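PDB 6F2P: paenibacillus xanthan lyase from Paenibacillus, which cleaves the polysaccharide xanthan as a lyase, probably by eliminative release of the mannose that ends its side chains. Local coordinates for residues N258-I263 / Q308-A313; D209-D214 / D265-F270. One frame throughout, in Å; residues are numbered along the deposited sequence.

Interaction 1. Residues N258-I263 / Q308-A313; sequences NVYRWI and QTAASA
Tyr260 reaches from helix 256-267 to Thr309 and Ala310 in the turn between helices 292-307 and 312-328, a small mixed contact of one hydroxyl pair and one methyl within the N-terminal alpha-helical domain. This is the packing of a helix against the short connection between two neighbouring helices, consistent with the helical toroid known from polysaccharide lyase family 8. The polar half lies at the far end of the tyrosine: OH of Tyr260 is hydrogen-bonded to OG1 of Thr309 at 2.7 Å, and either hydroxyl could be the donor. OG1 arrives at the edge of the ring, in its plane, and the two side chains meet at about a right angle. With chi1 at 66°, OG1 of Thr309 sits between its own backbone N and carbonyl carbon, which turns it to the tyrosine while it keeps a weak bond to the carbonyl O of Leu306. The apolar half is further back along the ring, where CB of Ala310 lies obliquely 3.4 Å from CE1 of Tyr260; CA of Ala310 is 3.5 Å from the same carbon. One residue on, Ala311 takes the N-cap position of the next helix. Around this joint, Leu306 of helix 292-307 and Asp314 and Phe318 of helix 312-328 also touch Tyr260, while Ile241 of helix 229-244 packs on Thr309.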
loop_
_atom_site.group_PDB
_atom_site.type_symbol
_atom_site.label_atom_id
_atom_site.label_comp_id
_atom_site.label_asym_id
_atom_site.label_seq_id
_atom_site.Cartn_x
_atom_site.Cartn_y
_atom_site.Cartn_z
ATOM N N ASN A 258 8.659 9.406 -17.197
ATOM C CA ASN A 258 7.967 8.458 -16.327
ATOM C C ASN A 258 7.952 7.055 -16.927
ATOM O O ASN A 258 8.010 6.048 -16.202
ATOM C CB ASN A 258 6.529 8.909 -16.063
ATOM C CG ASN A 258 6.457 10.259 -15.376
ATOM O OD1 ASN A 258 7.468 10.779 -14.903
ATOM N ND2 ASN A 258 5.255 10.827 -15.301
ATOM N N VAL A 259 7.883 6.996 -18.254
ATOM C CA VAL A 259 7.866 5.720 -18.962
ATOM C C VAL A 259 9.172 4.966 -18.724
ATOM O O VAL A 259 9.181 3.747 -18.635
ATOM C CB VAL A 259 7.618 5.909 -20.476
ATOM C CG1 VAL A 259 7.630 4.573 -21.202
ATOM C CG2 VAL A 259 6.301 6.628 -20.705
ATOM N N TYR A 260 10.277 5.691 -18.603
ATOM C CA TYR A 260 11.548 5.039 -18.309
ATOM C C TYR A 260 11.572 4.564 -16.858
ATOM O O TYR A 260 12.038 3.466 -16.571
ATOM C CB TYR A 260 12.730 5.951 -18.643
ATOM C CG TYR A 260 12.720 6.358 -20.097
ATOM C CD1 TYR A 260 13.308 5.558 -21.064
ATOM C CD2 TYR A 260 12.074 7.518 -20.508
ATOM C CE1 TYR A 260 13.267 5.911 -22.399
ATOM C CE2 TYR A 260 12.029 7.876 -21.842
ATOM C CZ TYR A 260 12.632 7.073 -22.779
ATOM O OH TYR A 260 12.600 7.429 -24.106
ATOM N N ARG A 261 11.032 5.380 -15.958
ATOM C CA ARG A 261 10.941 5.004 -14.560
ATOM C C ARG A 261 10.103 3.737 -14.381
ATOM O O ARG A 261 10.428 2.896 -13.520
ATOM C CB ARG A 261 10.357 6.142 -13.709
ATOM C CG ARG A 261 11.134 7.461 -13.728
ATOM C CD ARG A 261 12.646 7.271 -13.738
ATOM N NE ARG A 261 13.149 6.566 -12.558
ATOM C CZ ARG A 261 14.432 6.273 -12.355
ATOM N NH1 ARG A 261 15.346 6.635 -13.249
ATOM N NH2 ARG A 261 14.799 5.617 -11.259
ATOM N N TRP A 262 9.036 3.611 -15.181
ATOM C CA TRP A 262 8.123 2.459 -15.090
ATOM C C TRP A 262 8.884 1.143 -15.131
ATOM O O TRP A 262 8.551 0.202 -14.411
ATOM C CB TRP A 262 7.079 2.460 -16.210
ATOM C CG TRP A 262 6.077 3.581 -16.130
ATOM C CD1 TRP A 262 5.831 4.392 -15.056
ATOM C CD2 TRP A 262 5.191 4.018 -17.176
ATOM N NE1 TRP A 262 4.842 5.299 -15.369
ATOM C CE2 TRP A 262 4.437 5.093 -16.662
ATOM C CE3 TRP A 262 4.968 3.609 -18.494
ATOM C CZ2 TRP A 262 3.474 5.761 -17.423
ATOM C CZ3 TRP A 262 4.005 4.271 -19.245
ATOM C CH2 TRP A 262 3.274 5.334 -18.708
ATOM N N ILE A 263 9.915 1.091 -15.968
ATOM C CA ILE A 263 10.769 -0.084 -16.048
ATOM C C ILE A 263 11.410 -0.417 -14.699
ATOM O O ILE A 263 11.317 -1.550 -14.233
ATOM C CB ILE A 263 11.855 0.096 -17.110
ATOM C CG1 ILE A 263 11.216 0.418 -18.469
ATOM C CG2 ILE A 263 12.730 -1.135 -17.192
ATOM C CD1 ILE A 263 10.116 -0.543 -18.880
ATOM N N GLN A 308 16.528 2.249 -26.925
ATOM C CA GLN A 308 16.878 2.921 -28.168
ATOM C C GLN A 308 16.573 4.426 -28.127
ATOM O O GLN A 308 17.081 5.194 -28.937
ATOM C CB GLN A 308 16.197 2.230 -29.348
ATOM C CG GLN A 308 16.689 0.787 -29.547
ATOM C CD GLN A 308 15.940 0.007 -30.627
ATOM O OE1 GLN A 308 14.709 -0.048 -30.638
ATOM N NE2 GLN A 308 16.688 -0.614 -31.529
ATOM N N THR A 309 15.760 4.856 -27.171
ATOM C CA THR A 309 15.430 6.272 -27.069
ATOM C C THR A 309 15.811 6.884 -25.709
ATOM O O THR A 309 15.713 8.099 -25.514
ATOM C CB THR A 309 13.934 6.506 -27.307
ATOM O OG1 THR A 309 13.187 5.897 -26.247
ATOM C CG2 THR A 309 13.513 5.908 -28.633
ATOM N N ALA A 310 16.251 6.038 -24.781
ATOM C CA ALA A 310 16.563 6.459 -23.419
ATOM C C ALA A 310 17.872 7.244 -23.342
ATOM O O ALA A 310 18.689 7.192 -24.264
ATOM C CB ALA A 310 16.628 5.243 -22.492
ATOM N N ALA A 311 18.057 7.968 -22.236
ATOM C CA ALA A 311 19.326 8.621 -21.942
ATOM C C ALA A 311 20.389 7.567 -21.656
ATOM O O ALA A 311 20.065 6.436 -21.299
ATOM C CB ALA A 311 19.176 9.544 -20.755
ATOM N N SER A 312 21.652 7.952 -21.794
ATOM C CA SER A 312 22.782 7.028 -21.674
ATOM C C SER A 312 22.699 6.053 -20.497
ATOM O O SER A 312 22.798 4.838 -20.680
ATOM C CB SER A 312 24.089 7.813 -21.591
ATOM O OG SER A 312 25.199 6.940 -21.693
ATOM N N ALA A 313 22.519 6.600 -19.299
ATOM C CA ALA A 313 22.467 5.799 -18.081
ATOM C C ALA A 313 21.382 4.742 -18.153
ATOM O O ALA A 313 21.644 3.569 -17.895
ATOM C CB ALA A 313 22.243 6.680 -16.883
#

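Interaction 2. Residues D209-D214 / D265-F270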
loop_
_atom_site.group_PDB
_atom_site.type_symbol
_atom_site.label_atom_id
_atom_site.label_comp_id
_atom_site.label_asym_id
_atom_site.label_seq_id
_atom_site.Cartn_x
_atom_site.Cartn_y
_atom_site.Cartn_z
ATOM N N ASP A 209 -7.251 4.184 -11.910
ATOM C CA ASP A 209 -6.434 3.604 -12.975
ATOM C C ASP A 209 -5.133 4.341 -13.257
ATOM O O ASP A 209 -5.107 5.573 -13.356
ATOM C CB ASP A 209 -7.238 3.497 -14.272
ATOM C CG ASP A 209 -8.487 2.661 -14.113
ATOM O OD1 ASP A 209 -8.503 1.759 -13.243
ATOM O OD2 ASP A 209 -9.456 2.902 -14.864
ATOM N N GLY A 210 -4.056 3.574 -13.401
ATOM C CA GLY A 210 -2.801 4.112 -13.883
ATOM C C GLY A 210 -1.576 3.586 -13.157
ATOM O O GLY A 210 -1.652 2.606 -12.400
ATOM N N PHE A 211 -0.443 4.246 -13.397
ATOM C CA PHE A 211 0.796 3.950 -12.694
ATOM C C PHE A 211 0.934 4.798 -11.428
ATOM O O PHE A 211 0.633 5.993 -11.434
ATOM C CB PHE A 211 1.990 4.205 -13.609
ATOM C CG PHE A 211 2.143 3.195 -14.690
ATOM C CD1 PHE A 211 1.546 3.391 -15.921
ATOM C CD2 PHE A 211 2.884 2.045 -14.480
ATOM C CE1 PHE A 211 1.682 2.464 -16.921
ATOM C CE2 PHE A 211 3.026 1.114 -15.476
ATOM C CZ PHE A 211 2.425 1.322 -16.703
ATOM N N TYR A 212 1.405 4.174 -10.353
ATOM C CA TYR A 212 1.607 4.854 -9.078
ATOM C C TYR A 212 3.106 5.059 -8.844
ATOM O O TYR A 212 3.928 4.281 -9.336
ATOM C CB TYR A 212 1.024 4.016 -7.932
ATOM C CG TYR A 212 -0.492 3.939 -7.882
ATOM C CD1 TYR A 212 -1.218 3.416 -8.944
ATOM C CD2 TYR A 212 -1.196 4.366 -6.759
ATOM C CE1 TYR A 212 -2.598 3.337 -8.902
ATOM C CE2 TYR A 212 -2.582 4.287 -6.707
ATOM C CZ TYR A 212 -3.272 3.772 -7.789
ATOM O OH TYR A 212 -4.643 3.686 -7.770
ATOM N N ASN A 213 3.466 6.102 -8.098
ATOM C CA ASN A 213 4.870 6.342 -7.766
ATOM C C ASN A 213 5.547 5.171 -7.047
ATOM O O ASN A 213 6.763 4.999 -7.154
ATOM C CB ASN A 213 5.032 7.623 -6.936
ATOM C CG ASN A 213 4.996 8.873 -7.788
ATOM O OD1 ASN A 213 3.962 9.543 -7.890
ATOM N ND2 ASN A 213 6.121 9.186 -8.427
ATOM N N ASP A 214 4.765 4.372 -6.319
ATOM C CA ASP A 214 5.326 3.237 -5.585
ATOM C C ASP A 214 5.574 2.033 -6.492
ATOM O O ASP A 214 6.085 1.010 -6.050
ATOM C CB ASP A 214 4.479 2.858 -4.344
ATOM C CG ASP A 214 3.092 2.293 -4.699
ATOM O OD1 ASP A 214 2.870 1.881 -5.860
ATOM O OD2 ASP A 214 2.219 2.252 -3.797
ATOM N N ASP A 265 10.537 0.716 -11.718
ATOM C CA ASP A 265 9.563 0.636 -10.640
ATOM C C ASP A 265 8.456 -0.383 -10.863
ATOM O O ASP A 265 8.041 -1.053 -9.922
ATOM C CB ASP A 265 8.942 2.006 -10.375
ATOM C CG ASP A 265 9.971 3.049 -10.000
ATOM O OD1 ASP A 265 11.084 2.664 -9.562
ATOM O OD2 ASP A 265 9.664 4.254 -10.149
ATOM N N SER A 266 7.978 -0.515 -12.098
ATOM C CA SER A 266 6.784 -1.318 -12.335
ATOM C C SER A 266 7.016 -2.600 -13.123
ATOM O O SER A 266 6.104 -3.416 -13.243
ATOM C CB SER A 266 5.716 -0.469 -13.010
ATOM O OG SER A 266 5.431 0.663 -12.214
ATOM N N TYR A 267 8.219 -2.800 -13.655
ATOM C CA TYR A 267 8.459 -3.997 -14.476
ATOM C C TYR A 267 9.627 -4.870 -14.040
ATOM O O TYR A 267 9.454 -6.065 -13.817
ATOM C CB TYR A 267 8.484 -3.648 -15.970
ATOM C CG TYR A 267 7.100 -3.242 -16.352
ATOM C CD1 TYR A 267 6.128 -4.202 -16.601
ATOM C CD2 TYR A 267 6.725 -1.909 -16.351
ATOM C CE1 TYR A 267 4.833 -3.844 -16.881
ATOM C CE2 TYR A 267 5.426 -1.540 -16.634
ATOM C CZ TYR A 267 4.489 -2.514 -16.892
ATOM O OH TYR A 267 3.197 -2.161 -17.164
ATOM N N GLU A 268 10.797 -4.271 -13.879
ATOM C CA GLU A 268 11.962 -5.009 -13.417
ATOM C C GLU A 268 11.706 -5.846 -12.147
ATOM O O GLU A 268 12.137 -6.999 -12.076
ATOM C CB GLU A 268 13.163 -4.069 -13.235
ATOM C CG GLU A 268 14.480 -4.797 -13.064
ATOM C CD GLU A 268 15.618 -3.868 -12.737
ATOM O OE1 GLU A 268 15.336 -2.723 -12.342
ATOM O OE2 GLU A 268 16.794 -4.272 -12.882
ATOM N N PRO A 269 11.000 -5.285 -11.146
ATOM C CA PRO A 269 10.826 -6.141 -9.964
ATOM C C PRO A 269 9.894 -7.326 -10.225
ATOM O O PRO A 269 9.893 -8.298 -9.464
ATOM C CB PRO A 269 10.192 -5.201 -8.922
ATOM C CG PRO A 269 10.393 -3.821 -9.448
ATOM C CD PRO A 269 10.441 -3.937 -10.943
ATOM N N PHE A 270 9.104 -7.246 -11.290
ATOM C CA PHE A 270 8.108 -8.275 -11.554
ATOM C C PHE A 270 8.530 -9.259 -12.620
ATOM O O PHE A 270 7.754 -10.144 -12.990
ATOM C CB PHE A 270 6.756 -7.658 -11.914
ATOM C CG PHE A 270 6.127 -6.902 -10.787
ATOM C CD1 PHE A 270 5.684 -7.569 -9.657
ATOM C CD2 PHE A 270 5.988 -5.526 -10.851
ATOM C CE1 PHE A 270 5.107 -6.875 -8.612
ATOM C CE2 PHE A 270 5.412 -4.832 -9.818
ATOM C CZ PHE A 270 4.968 -5.507 -8.696
HETATM O O HOH W 1 5.471 3.386 -11.714
#
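Phe211 packs against Ser266 and Tyr267, joining a small three-stranded antiparallel sheet to the C-terminal end of helix 256-267 inside the N-terminal alpha-helical domain. Strand 210-211 is outermost in that sheet, and helix 256-267 widens here into a pi-type turn. The packing contacts centre on the phenylalanine. Its CE2 lies 3.8 Å from CE2 of Tyr267, the two side chains crossing at about a right angle. OH of the same tyrosine comes to the ring's edge, near its plane, 3.6 Å from CZ of Phe211. OG of Ser266 lies 3.7 Å from CD2 of Phe211, with the serine CB in the plane at the same edge. The side chain of Phe211 leaves the strand toward the helix, and with CG anti to the carbonyl carbon (chi1 -72°) the CD2-CE2 edge lies at Ser266 and Tyr267. Trp262 stacks on the ring and Phe217 meets it edge-to-face. Were Phe211 replaced by an alanine, the loss of the ring would probably open a gap between strand and helix and leave Trp262 without its stacking partner and Tyr267 without the carbon edge beside its OH. The polar links run alongside. Tyr267 OH is hydrogen-bonded to the carbonyl O of Asn226, and OG of Ser266 to the carbonyl O of Gly215. One water bridges the two segments, donating to Tyr212 O at 3.0 Å and to Ser266 OG at 2.8 Å.

Helix 256-267 carries both contacts: interaction 1 uses Tyr260, and interaction 2 takes up the C-terminal end of the same helix. Their centres are 14 Å apart. Between them, Trp262 of 258-263 bridges to the strand, its CZ2 3.4 Å from CD1 of Phe211. The two segments of the helix are also joined by the backbone: Ile263 O probably accepts a hydrogen bond from Glu268 N at 2.8 Å, a five-residue step that fits the widened turn. The helix therefore meets the 309-310 connection through Tyr260 and the small sheet through Ser266, Tyr267 and Trp262. The side chain of Asn213, in interaction 2, is about 11 Å from a bound calcium ion.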